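Local coordinates for protein ATP-citrate lyase beta-subunit (Chlorobium limicola, PDB 6HXJ) that probably takes part in the ATP- and CoA-dependent cleavage of citrate to acetyl-CoA and oxaloacetate, as one subunit of ATP-citrate lyase, at residues S245-K248 with G249-F253; A289-S292 with G293-D297; E301-T304 with E305-R309; G346-G350 with V351-V355. All blocks are in the same frame, centred on the assembly; numbering follows the deposited sequence.

How the contacts relate
All four contacts are local and follow one another along the chain; none nests in or crosses another. Contact 1 turns helix 235-246 into strand 250-255, at the margin of a mixed sheet. Contact 2 is the turn that closes strand 287-292 and leads into helix 297-309; Lys252 N lies 2.8 Å from Glu290 O where the two strands pair. Contact 3 is the following helix, whose Leu303 packs on Phe253 and Tyr291 and thereby joins the first three contacts. Contact 4 leads from helix 328-344 into strand 352-356. It meets contact 3 through Cys308 and Leu348, but does not touch contacts 1 and 2.

Contact 1: S245-K248 with G249-F253; sequences SRIK and GSVKF. With COA (coenzyme A), chain B.
Ile247 reaches forward over Gly249 just where helix 235-246 has given way to the turn before strand 250-255. Its CB lies 4.2 Å from Gly249 N, and the next atom out, CG1, is 3.7 Å from Gly249 O. The tip goes further: Ile247 CD1 rests 3.6 Å from Gly249 C, passes close to the backbone N of Ser250 and ends 4.4 Å from Val251 CG2, a loose apolar touch. The first torsion (chi1 69°) sets CG1 between the backbone N and the carbonyl carbon, and from there the long branch can run along the departing chain. Pro295 and Trp298 also pack on this isoleucine, whereas Val251 is covered by Ile243 and Tyr291.

Lys248 heads the other way. Its chain stays extended beyond CG and carries the ammonium to the ribose side of coenzyme A, with Lys248 NZ 3.5 Å from C5B of the cofactor and Lys248 CE 3.8 Å from the phosphate oxygen O8A. The charge of the ammonium would probably be drawn to the phosphates beside it; the cofactor is itself hydrogen-bonded to the chain of another protein. Ser250 opens the strand by backbone pairing with Ser292. The arrangement is a helix-to-strand turn leading into the edge strand, within this chain, of the mixed sheet in the citrate-binding region, with coenzyme A beside Lys248.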
loop_
_atom_site.group_PDB
_atom_site.type_symbol
_atom_site.label_atom_id
_atom_site.label_comp_id
_atom_site.label_asym_id
_atom_site.label_seq_id
_atom_site.Cartn_x
_atom_site.Cartn_y
_atom_site.Cartn_z
ATOM N N SER A 245 4.864 -3.388 -48.626
ATOM C CA SER A 245 3.811 -2.508 -48.106
ATOM C C SER A 245 3.661 -2.592 -46.574
ATOM O O SER A 245 3.489 -1.565 -45.909
ATOM C CB SER A 245 2.484 -2.804 -48.799
ATOM O OG SER A 245 2.039 -4.119 -48.519
ATOM N N ARG A 246 3.760 -3.818 -46.034
ATOM C CA ARG A 246 3.648 -4.110 -44.611
ATOM C C ARG A 246 4.862 -3.616 -43.824
ATOM O O ARG A 246 4.707 -3.279 -42.661
ATOM C CB ARG A 246 3.428 -5.625 -44.391
ATOM C CG ARG A 246 2.045 -6.121 -44.849
ATOM C CD ARG A 246 1.973 -7.631 -45.047
ATOM N NE ARG A 246 1.620 -8.356 -43.819
ATOM C CZ ARG A 246 2.468 -9.096 -43.106
ATOM N NH1 ARG A 246 3.734 -9.227 -43.490
ATOM N NH2 ARG A 246 2.054 -9.719 -42.007
ATOM N N ILE A 247 6.056 -3.563 -44.440
ATOM C CA ILE A 247 7.303 -3.209 -43.748
ATOM C C ILE A 247 7.731 -1.748 -43.928
ATOM O O ILE A 247 7.465 -1.153 -44.966
ATOM C CB ILE A 247 8.490 -4.178 -44.057
ATOM C CG1 ILE A 247 9.003 -4.071 -45.499
ATOM C CG2 ILE A 247 8.164 -5.615 -43.690
ATOM C CD1 ILE A 247 10.493 -4.352 -45.636
ATOM N N LYS A 248 8.465 -1.199 -42.924
ATOM C CA LYS A 248 8.985 0.172 -42.942
ATOM C C LYS A 248 10.133 0.316 -43.940
ATOM O O LYS A 248 10.241 1.360 -44.608
ATOM C CB LYS A 248 9.353 0.650 -41.538
ATOM C CG LYS A 248 8.165 1.254 -40.794
ATOM C CD LYS A 248 8.368 1.246 -39.291
ATOM C CE LYS A 248 7.066 1.291 -38.506
ATOM N NZ LYS A 248 7.285 1.124 -37.039
ATOM N N GLY A 249 10.912 -0.767 -44.102
ATOM C CA GLY A 249 11.972 -0.816 -45.105
ATOM C C GLY A 249 11.427 -1.015 -46.512
ATOM O O GLY A 249 10.239 -0.789 -46.783
ATOM N N SER A 250 12.283 -1.485 -47.419
ATOM C CA SER A 250 11.894 -1.720 -48.811
ATOM C C SER A 250 12.470 -3.020 -49.389
ATOM O O SER A 250 13.659 -3.309 -49.228
ATOM C CB SER A 250 12.271 -0.514 -49.677
ATOM O OG SER A 250 12.034 -0.722 -51.062
ATOM N N VAL A 251 11.602 -3.808 -50.043
ATOM C CA VAL A 251 11.944 -5.046 -50.756
ATOM C C VAL A 251 11.257 -5.040 -52.131
ATOM O O VAL A 251 10.042 -4.870 -52.224
ATOM C CB VAL A 251 11.764 -6.380 -49.993
ATOM C CG1 VAL A 251 12.826 -6.568 -48.917
ATOM C CG2 VAL A 251 10.355 -6.540 -49.437
ATOM N N LYS A 252 12.061 -5.136 -53.204
ATOM C CA LYS A 252 11.585 -5.087 -54.584
ATOM C C LYS A 252 12.114 -6.300 -55.342
ATOM O O LYS A 252 13.276 -6.684 -55.185
ATOM C CB LYS A 252 12.033 -3.767 -55.268
ATOM C CG LYS A 252 11.628 -2.491 -54.524
ATOM C CD LYS A 252 11.444 -1.325 -55.467
ATOM C CE LYS A 252 10.649 -0.210 -54.831
ATOM N NZ LYS A 252 10.094 0.722 -55.854
ATOM N N PHE A 253 11.258 -6.935 -56.131
ATOM C CA PHE A 253 11.687 -8.077 -56.932
ATOM C C PHE A 253 11.018 -8.040 -58.300
ATOM O O PHE A 253 9.802 -7.858 -58.389
ATOM C CB PHE A 253 11.449 -9.425 -56.212
ATOM C CG PHE A 253 11.727 -10.652 -57.050
ATOM C CD1 PHE A 253 13.026 -11.139 -57.197
ATOM C CD2 PHE A 253 10.692 -11.329 -57.685
ATOM C CE1 PHE A 253 13.280 -12.277 -57.970
ATOM C CE2 PHE A 253 10.948 -12.457 -58.462
ATOM C CZ PHE A 253 12.240 -12.926 -58.597
HETATM N N1A COA B . 1.565 -3.594 -28.751
HETATM C C2A COA B . 1.282 -3.553 -30.056
HETATM N N3A COA B . 1.947 -2.933 -31.032
HETATM C C4A COA B . 3.006 -2.263 -30.549
HETATM C C5A COA B . 3.407 -2.194 -29.226
HETATM C C6A COA B . 2.652 -2.933 -28.296
HETATM N N6A COA B . 3.012 -3.102 -27.027
HETATM N N7A COA B . 4.540 -1.400 -29.096
HETATM C C8A COA B . 4.805 -1.035 -30.327
HETATM N N9A COA B . 3.915 -1.512 -31.255
HETATM C C1B COA B . 3.895 -1.231 -32.689
HETATM C C2B COA B . 3.783 0.257 -33.037
HETATM O O2B COA B . 2.433 0.718 -33.014
HETATM C C3B COA B . 4.490 0.287 -34.392
HETATM O O3B COA B . 3.597 -0.182 -35.426
HETATM P P3B COA B . 2.909 0.664 -36.640
HETATM O O7A COA B . 3.076 -0.237 -37.883
HETATM O O8A COA B . 3.689 1.953 -36.907
HETATM O O9A COA B . 1.486 0.899 -36.298
HETATM C C4B COA B . 5.596 -0.760 -34.247
HETATM O O4B COA B . 5.112 -1.688 -33.252
HETATM C C5B COA B . 6.980 -0.283 -33.864
HETATM O O5B COA B . 6.943 1.124 -33.518
HETATM P P1A COA B . 7.164 1.914 -32.089
HETATM O O1A COA B . 6.092 2.884 -31.729
HETATM O O2A COA B . 7.515 0.924 -30.974
HETATM O O3A COA B . 8.490 2.680 -32.524
HETATM P P2A COA B . 10.036 2.299 -32.515
HETATM O O4A COA B . 10.410 1.870 -33.967
HETATM O O5A COA B . 10.804 3.387 -31.881
HETATM O O6A COA B . 10.171 0.986 -31.598
#

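Contact 2: A289-S292 with G293-D297; sequences AEYS and GDPAD
The turn at the C-terminal end of strand 287-292 brings Pro295 back against Tyr291 and Ser292 before the chain enters helix 297-309. Pro295 CD lies 3.4 Å from Ser292 O and its neighbour Pro295 CG 3.7 Å from the same oxygen, so one side of the pyrrolidine ring leans on the last strand carbonyl. Pro295 CG also meets Tyr291 CD1 at 4.1 Å; the two side chains cross at about a right angle. Leu303, Phe332 and Ile335 pack round Tyr291 as well, and the proline adds to this apolar cover.

Strand, turn and helix together form the start of a beta-alpha-beta crossover, since strand 315-318, beyond the helix, is parallel to strand 287-292 in the same mixed sheet, with strand 261-266 between them. The reversal uses positive phi at both Gly293 (68°) and Asp294, and Ala296 takes the N-cap position of the helix. Asp294 N is bonded to Thr326 OG1. At the mouth of the turn Gly293 N hydrogen-bonds a citrate anion, probably taken from the crystallisation solution, which also lies near the side chain of Ser292. Ser292 OG donates to Glu290 OE1 at 3.2 Å, meeting it on the anti side and 29° out of the carboxylate plane. That same oxygen is bonded to Ser250 OG on the neighbouring strand.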
loop_
_atom_site.group_PDB
_atom_site.type_symbol
_atom_site.label_atom_id
_atom_site.label_comp_id
_atom_site.label_asym_id
_atom_site.label_seq_id
_atom_site.Cartn_x
_atom_site.Cartn_y
_atom_site.Cartn_z
ATOM N N ALA A 289 16.581 -7.298 -57.998
ATOM C CA ALA A 289 16.175 -7.364 -56.602
ATOM C C ALA A 289 16.867 -6.277 -55.831
ATOM O O ALA A 289 18.093 -6.142 -55.877
ATOM C CB ALA A 289 16.495 -8.731 -56.001
ATOM N N GLU A 290 16.077 -5.495 -55.117
ATOM C CA GLU A 290 16.554 -4.416 -54.273
ATOM C C GLU A 290 15.975 -4.624 -52.869
ATOM O O GLU A 290 14.835 -5.047 -52.725
ATOM C CB GLU A 290 16.062 -3.089 -54.874
ATOM C CG GLU A 290 16.265 -1.851 -54.020
ATOM C CD GLU A 290 15.113 -0.866 -54.066
ATOM O OE1 GLU A 290 14.627 -0.485 -52.976
ATOM O OE2 GLU A 290 14.688 -0.482 -55.181
ATOM N N TYR A 291 16.776 -4.344 -51.845
ATOM C CA TYR A 291 16.393 -4.299 -50.424
ATOM C C TYR A 291 17.117 -3.104 -49.727
ATOM O O TYR A 291 18.335 -2.954 -49.849
ATOM C CB TYR A 291 16.540 -5.646 -49.688
ATOM C CG TYR A 291 17.962 -6.076 -49.389
ATOM C CD1 TYR A 291 18.647 -5.575 -48.281
ATOM C CD2 TYR A 291 18.612 -7.015 -50.189
ATOM C CE1 TYR A 291 19.969 -5.940 -48.019
ATOM C CE2 TYR A 291 19.927 -7.403 -49.925
ATOM C CZ TYR A 291 20.606 -6.856 -48.843
ATOM O OH TYR A 291 21.898 -7.234 -48.567
ATOM N N SER A 292 16.369 -2.192 -49.129
ATOM C CA SER A 292 16.971 -1.003 -48.549
ATOM C C SER A 292 16.171 -0.509 -47.350
ATOM O O SER A 292 15.108 -1.041 -47.039
ATOM C CB SER A 292 17.083 0.096 -49.614
ATOM O OG SER A 292 15.826 0.419 -50.185
ATOM N N GLY A 293 16.692 0.515 -46.692
ATOM C CA GLY A 293 16.047 1.180 -45.568
ATOM C C GLY A 293 15.936 0.329 -44.326
ATOM O O GLY A 293 14.927 0.414 -43.615
ATOM N N ASP A 294 16.988 -0.487 -44.056
ATOM C CA ASP A 294 17.075 -1.435 -42.924
ATOM C C ASP A 294 15.808 -2.319 -42.856
ATOM O O ASP A 294 14.984 -2.165 -41.943
ATOM C CB ASP A 294 17.390 -0.721 -41.578
ATOM C CG ASP A 294 18.012 -1.607 -40.493
ATOM O OD1 ASP A 294 18.343 -2.799 -40.795
ATOM O OD2 ASP A 294 18.202 -1.104 -39.352
ATOM N N PRO A 295 15.559 -3.141 -43.897
ATOM C CA PRO A 295 14.357 -3.968 -43.861
ATOM C C PRO A 295 14.511 -5.098 -42.827
ATOM O O PRO A 295 15.630 -5.384 -42.363
ATOM C CB PRO A 295 14.218 -4.446 -45.311
ATOM C CG PRO A 295 15.597 -4.468 -45.841
ATOM C CD PRO A 295 16.412 -3.484 -45.059
ATOM N N ALA A 296 13.370 -5.684 -42.402
ATOM C CA ALA A 296 13.310 -6.767 -41.410
ATOM C C ALA A 296 13.940 -8.035 -41.976
ATOM O O ALA A 296 13.812 -8.291 -43.181
ATOM C CB ALA A 296 11.882 -7.019 -41.010
ATOM N N ASP A 297 14.644 -8.795 -41.139
ATOM C CA ASP A 297 15.346 -10.007 -41.630
ATOM C C ASP A 297 14.372 -10.928 -42.359
ATOM O O ASP A 297 14.701 -11.359 -43.469
ATOM C CB ASP A 297 16.046 -10.754 -40.501
ATOM C CG ASP A 297 15.270 -10.699 -39.207
ATOM O OD1 ASP A 297 14.242 -10.021 -39.187
ATOM O OD2 ASP A 297 15.710 -11.329 -38.239
#

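Contact 3: E301-T304 with E305-R309; sequences EALT and ETICR
The carboxylates of Glu301 and Glu305 stand side by side on one flank of the helix, pointing the same way with their planes 75° apart. Glu301 OE1 and Glu305 OE2 are 3.4 Å apart, two acceptors whose like charges would be expected to repel. The other oxygen, Glu305 OE1, is held in a salt bridge by Arg309 NH2 at 3.2 Å, one turn on, and the arginine would be expected to balance some of the negative charge. One face of the Arg309 guanidinium lies over Glu305 C, 4.1 Å from its plane and offset toward the rim. Glu341 of helix 328-344 also touches Glu305.

Ala302 O is gripped twice. Thr306 OG1 donates to Ala302 O at 2.7 Å and Thr306 N to the same oxygen at 3.2 Å, the two reaching it from opposite faces of the carbonyl plane. The threonine torsion (chi1 -50°) keeps OG1 beside its own backbone N, which lets both donors serve one carbonyl of the preceding turn. Two residues earlier, Thr304 OG1 is hydrogen-bonded to Val300 O, again four residues back. On the buried flank Leu303 CG meets Ile307 CD1 at 4.0 Å, their side chains lying askew, and Thr304 CG2 comes to 4.2 Å from Cys308 SG.

Regular i to i+4 backbone bonds, such as Glu305 N to Glu301 O, run through the segment. It is an amphipathic alpha-helix: Leu303 and Ile307 turn to the mixed sheet, Thr304 and Cys308 face helix 328-344, and Thr306 meets helix 235-246.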
loop_
_atom_site.group_PDB
_atom_site.type_symbol
_atom_site.label_atom_id
_atom_site.label_comp_id
_atom_site.label_asym_id
_atom_site.label_seq_id
_atom_site.Cartn_x
_atom_site.Cartn_y
_atom_site.Cartn_z
ATOM N N GLU A 301 14.881 -12.566 -45.854
ATOM C CA GLU A 301 14.882 -14.026 -45.978
ATOM C C GLU A 301 13.881 -14.431 -47.069
ATOM O O GLU A 301 14.194 -15.291 -47.903
ATOM C CB GLU A 301 14.537 -14.671 -44.620
ATOM C CG GLU A 301 14.691 -16.178 -44.552
ATOM C CD GLU A 301 14.478 -16.786 -43.175
ATOM O OE1 GLU A 301 14.486 -18.036 -43.085
ATOM O OE2 GLU A 301 14.350 -16.023 -42.186
ATOM N N ALA A 302 12.706 -13.759 -47.089
ATOM C CA ALA A 302 11.647 -13.979 -48.066
ATOM C C ALA A 302 12.191 -13.697 -49.474
ATOM O O ALA A 302 11.994 -14.506 -50.395
ATOM C CB ALA A 302 10.469 -13.066 -47.753
ATOM N N LEU A 303 12.952 -12.565 -49.600
ATOM C CA LEU A 303 13.571 -12.122 -50.854
ATOM C C LEU A 303 14.653 -13.087 -51.329
ATOM O O LEU A 303 14.657 -13.456 -52.505
ATOM C CB LEU A 303 14.112 -10.693 -50.731
ATOM C CG LEU A 303 14.487 -9.946 -52.053
ATOM C CD1 LEU A 303 13.426 -10.114 -53.156
ATOM C CD2 LEU A 303 14.690 -8.480 -51.806
ATOM N N THR A 304 15.537 -13.519 -50.399
ATOM C CA THR A 304 16.620 -14.479 -50.644
ATOM C C THR A 304 16.032 -15.767 -51.184
ATOM O O THR A 304 16.486 -16.226 -52.224
ATOM C CB THR A 304 17.449 -14.729 -49.354
ATOM O OG1 THR A 304 17.920 -13.488 -48.845
ATOM C CG2 THR A 304 18.619 -15.675 -49.565
ATOM N N GLU A 305 15.005 -16.315 -50.502
ATOM C CA GLU A 305 14.315 -17.552 -50.852
ATOM C C GLU A 305 13.775 -17.525 -52.284
ATOM O O GLU A 305 14.066 -18.446 -53.051
ATOM C CB GLU A 305 13.247 -17.888 -49.810
ATOM C CG GLU A 305 13.891 -18.537 -48.594
ATOM C CD GLU A 305 12.992 -18.868 -47.417
ATOM O OE1 GLU A 305 11.809 -19.218 -47.640
ATOM O OE2 GLU A 305 13.496 -18.833 -46.270
ATOM N N THR A 306 13.099 -16.424 -52.664
ATOM C CA THR A 306 12.541 -16.181 -54.000
ATOM C C THR A 306 13.638 -16.253 -55.090
ATOM O O THR A 306 13.433 -16.893 -56.130
ATOM C CB THR A 306 11.842 -14.793 -54.011
ATOM O OG1 THR A 306 10.947 -14.670 -52.910
ATOM C CG2 THR A 306 11.106 -14.492 -55.308
ATOM N N ILE A 307 14.798 -15.600 -54.829
ATOM C CA ILE A 307 15.944 -15.522 -55.745
ATOM C C ILE A 307 16.558 -16.911 -55.988
ATOM O O ILE A 307 16.921 -17.240 -57.118
ATOM C CB ILE A 307 16.953 -14.449 -55.261
ATOM C CG1 ILE A 307 16.319 -13.062 -55.471
ATOM C CG2 ILE A 307 18.304 -14.508 -56.023
ATOM C CD1 ILE A 307 16.762 -12.047 -54.553
ATOM N N CYS A 308 16.615 -17.737 -54.942
ATOM C CA CYS A 308 17.146 -19.097 -54.991
ATOM C C CYS A 308 16.220 -20.036 -55.781
ATOM O O CYS A 308 16.710 -20.949 -56.455
ATOM C CB CYS A 308 17.401 -19.612 -53.578
ATOM S SG CYS A 308 18.535 -18.586 -52.580
ATOM N N ARG A 309 14.888 -19.803 -55.698
ATOM C CA ARG A 309 13.868 -20.583 -56.405
ATOM C C ARG A 309 13.942 -20.392 -57.944
ATOM O O ARG A 309 13.446 -21.243 -58.673
ATOM C CB ARG A 309 12.458 -20.252 -55.869
ATOM C CG ARG A 309 12.121 -20.837 -54.489
ATOM C CD ARG A 309 10.840 -20.231 -53.915
ATOM N NE ARG A 309 10.799 -20.270 -52.445
ATOM C CZ ARG A 309 10.030 -19.492 -51.679
ATOM N NH1 ARG A 309 9.216 -18.598 -52.231
ATOM N NH2 ARG A 309 10.075 -19.596 -50.356
#

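Contact 4: G346-G350 with V351-V355; sequences GYLEG and VKIWV
Leu348 is overlapped by Val351, whose CG2 methyl sits against the base of the leucine. Val351 CG2 is 3.5 Å from Leu348 CB and equally close to Leu348 CA, and it reaches the outer branch too, at 3.7 Å from Leu348 CD2. The two side chains run at a slant to one another. Val351 has its CG1 anti to its own carbonyl carbon (chi1 -56°), which leaves CG2 between the backbone N and that carbonyl carbon, on the side where the leucine lies. The other leucine methyl, Leu348 CD1, makes a looser touch on Ile353 CD1 at 4.4 Å. One leucine thus bridges the residue before the strand and the second residue within it.

Two glycines shape the connection. Gly346 ends helix 328-344 with positive phi (83°) in a Schellman motif, and Gly350 takes a second positive phi (91°) just before the chain straightens. Lys352 opens the strand with its side chain setting out away from the loop, its CG 4.2 Å from Gly350 O. The lysine chain bends at its last torsion, and its NZ forms a salt bridge with Asp378 OD2 on the next strand.

The unit is a helix-to-strand connection in a mixed sheet flanked by helices. Leu348 and Ile353 both press on Phe339 of helix 328-344 and on Ile316. Within the sheet, strand 352-356 runs between strands 315-318 and 378-382, parallel to both, and the Trp354 ring stacks on His380 of the latter.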
loop_
_atom_site.group_PDB
_atom_site.type_symbol
_atom_site.label_atom_id
_atom_site.label_comp_id
_atom_site.label_asym_id
_atom_site.label_seq_id
_atom_site.Cartn_x
_atom_site.Cartn_y
_atom_site.Cartn_z
ATOM N N GLY A 346 17.296 -28.261 -51.860
ATOM C CA GLY A 346 18.070 -28.665 -53.031
ATOM C C GLY A 346 18.146 -27.643 -54.149
ATOM O O GLY A 346 18.383 -28.002 -55.311
ATOM N N TYR A 347 17.961 -26.365 -53.814
ATOM C CA TYR A 347 17.953 -25.305 -54.822
ATOM C C TYR A 347 19.332 -24.755 -55.211
ATOM O O TYR A 347 19.531 -24.355 -56.368
ATOM C CB TYR A 347 17.043 -24.146 -54.395
ATOM C CG TYR A 347 15.575 -24.404 -54.643
ATOM C CD1 TYR A 347 15.032 -24.293 -55.921
ATOM C CD2 TYR A 347 14.717 -24.719 -53.593
ATOM C CE1 TYR A 347 13.674 -24.512 -56.152
ATOM C CE2 TYR A 347 13.360 -24.943 -53.811
ATOM C CZ TYR A 347 12.842 -24.842 -55.094
ATOM O OH TYR A 347 11.498 -25.063 -55.301
ATOM N N LEU A 348 20.260 -24.684 -54.231
ATOM C CA LEU A 348 21.592 -24.108 -54.436
ATOM C C LEU A 348 22.701 -25.153 -54.712
ATOM O O LEU A 348 23.822 -25.028 -54.204
ATOM C CB LEU A 348 21.965 -23.174 -53.261
ATOM C CG LEU A 348 20.975 -22.056 -52.908
ATOM C CD1 LEU A 348 21.361 -21.394 -51.602
ATOM C CD2 LEU A 348 20.795 -21.056 -54.048
ATOM N N GLU A 349 22.396 -26.140 -55.580
ATOM C CA GLU A 349 23.330 -27.188 -55.984
ATOM C C GLU A 349 24.172 -26.698 -57.180
ATOM O O GLU A 349 23.628 -26.445 -58.262
ATOM C CB GLU A 349 22.572 -28.488 -56.316
ATOM C CG GLU A 349 21.855 -29.119 -55.128
ATOM C CD GLU A 349 21.188 -30.469 -55.372
ATOM O OE1 GLU A 349 19.964 -30.578 -55.127
ATOM O OE2 GLU A 349 21.889 -31.429 -55.774
ATOM N N GLY A 350 25.468 -26.489 -56.940
ATOM C CA GLY A 350 26.409 -26.048 -57.961
ATOM C C GLY A 350 26.576 -24.551 -58.094
ATOM O O GLY A 350 27.611 -24.087 -58.584
ATOM N N VAL A 351 25.571 -23.776 -57.650
ATOM C CA VAL A 351 25.593 -22.312 -57.699
ATOM C C VAL A 351 26.666 -21.732 -56.760
ATOM O O VAL A 351 26.864 -22.223 -55.640
ATOM C CB VAL A 351 24.202 -21.673 -57.464
ATOM C CG1 VAL A 351 23.178 -22.194 -58.461
ATOM C CG2 VAL A 351 23.741 -21.932 -56.053
ATOM N N LYS A 352 27.425 -20.775 -57.285
ATOM C CA LYS A 352 28.463 -20.059 -56.554
ATOM C C LYS A 352 27.819 -18.752 -56.081
ATOM O O LYS A 352 27.057 -18.132 -56.827
ATOM C CB LYS A 352 29.692 -19.789 -57.456
ATOM C CG LYS A 352 30.401 -21.063 -57.914
ATOM C CD LYS A 352 31.438 -20.813 -58.999
ATOM C CE LYS A 352 32.040 -22.100 -59.522
ATOM N NZ LYS A 352 33.095 -22.640 -58.620
ATOM N N ILE A 353 28.073 -18.361 -54.839
ATOM C CA ILE A 353 27.544 -17.124 -54.260
ATOM C C ILE A 353 28.714 -16.142 -54.168
ATOM O O ILE A 353 29.808 -16.532 -53.750
ATOM C CB ILE A 353 26.832 -17.378 -52.878
ATOM C CG1 ILE A 353 25.628 -18.349 -53.042
ATOM C CG2 ILE A 353 26.369 -16.069 -52.226
ATOM C CD1 ILE A 353 25.075 -18.986 -51.789
ATOM N N TRP A 354 28.488 -14.873 -54.590
ATOM C CA TRP A 354 29.476 -13.788 -54.561
ATOM C C TRP A 354 28.977 -12.695 -53.630
ATOM O O TRP A 354 27.931 -12.094 -53.883
ATOM C CB TRP A 354 29.742 -13.243 -55.976
ATOM C CG TRP A 354 30.155 -14.297 -56.961
ATOM C CD1 TRP A 354 29.341 -15.058 -57.751
ATOM C CD2 TRP A 354 31.487 -14.747 -57.208
ATOM N NE1 TRP A 354 30.088 -15.934 -58.498
ATOM C CE2 TRP A 354 31.412 -15.761 -58.192
ATOM C CE3 TRP A 354 32.752 -14.358 -56.723
ATOM C CZ2 TRP A 354 32.552 -16.408 -58.690
ATOM C CZ3 TRP A 354 33.880 -14.998 -57.214
ATOM C CH2 TRP A 354 33.775 -16.010 -58.188
ATOM N N VAL A 355 29.702 -12.473 -52.531
ATOM C CA VAL A 355 29.345 -11.499 -51.512
ATOM C C VAL A 355 30.355 -10.352 -51.478
ATOM O O VAL A 355 31.567 -10.587 -51.436
ATOM C CB VAL A 355 29.163 -12.166 -50.109
ATOM C CG1 VAL A 355 28.689 -11.161 -49.063
ATOM C CG2 VAL A 355 28.195 -13.332 -50.176
#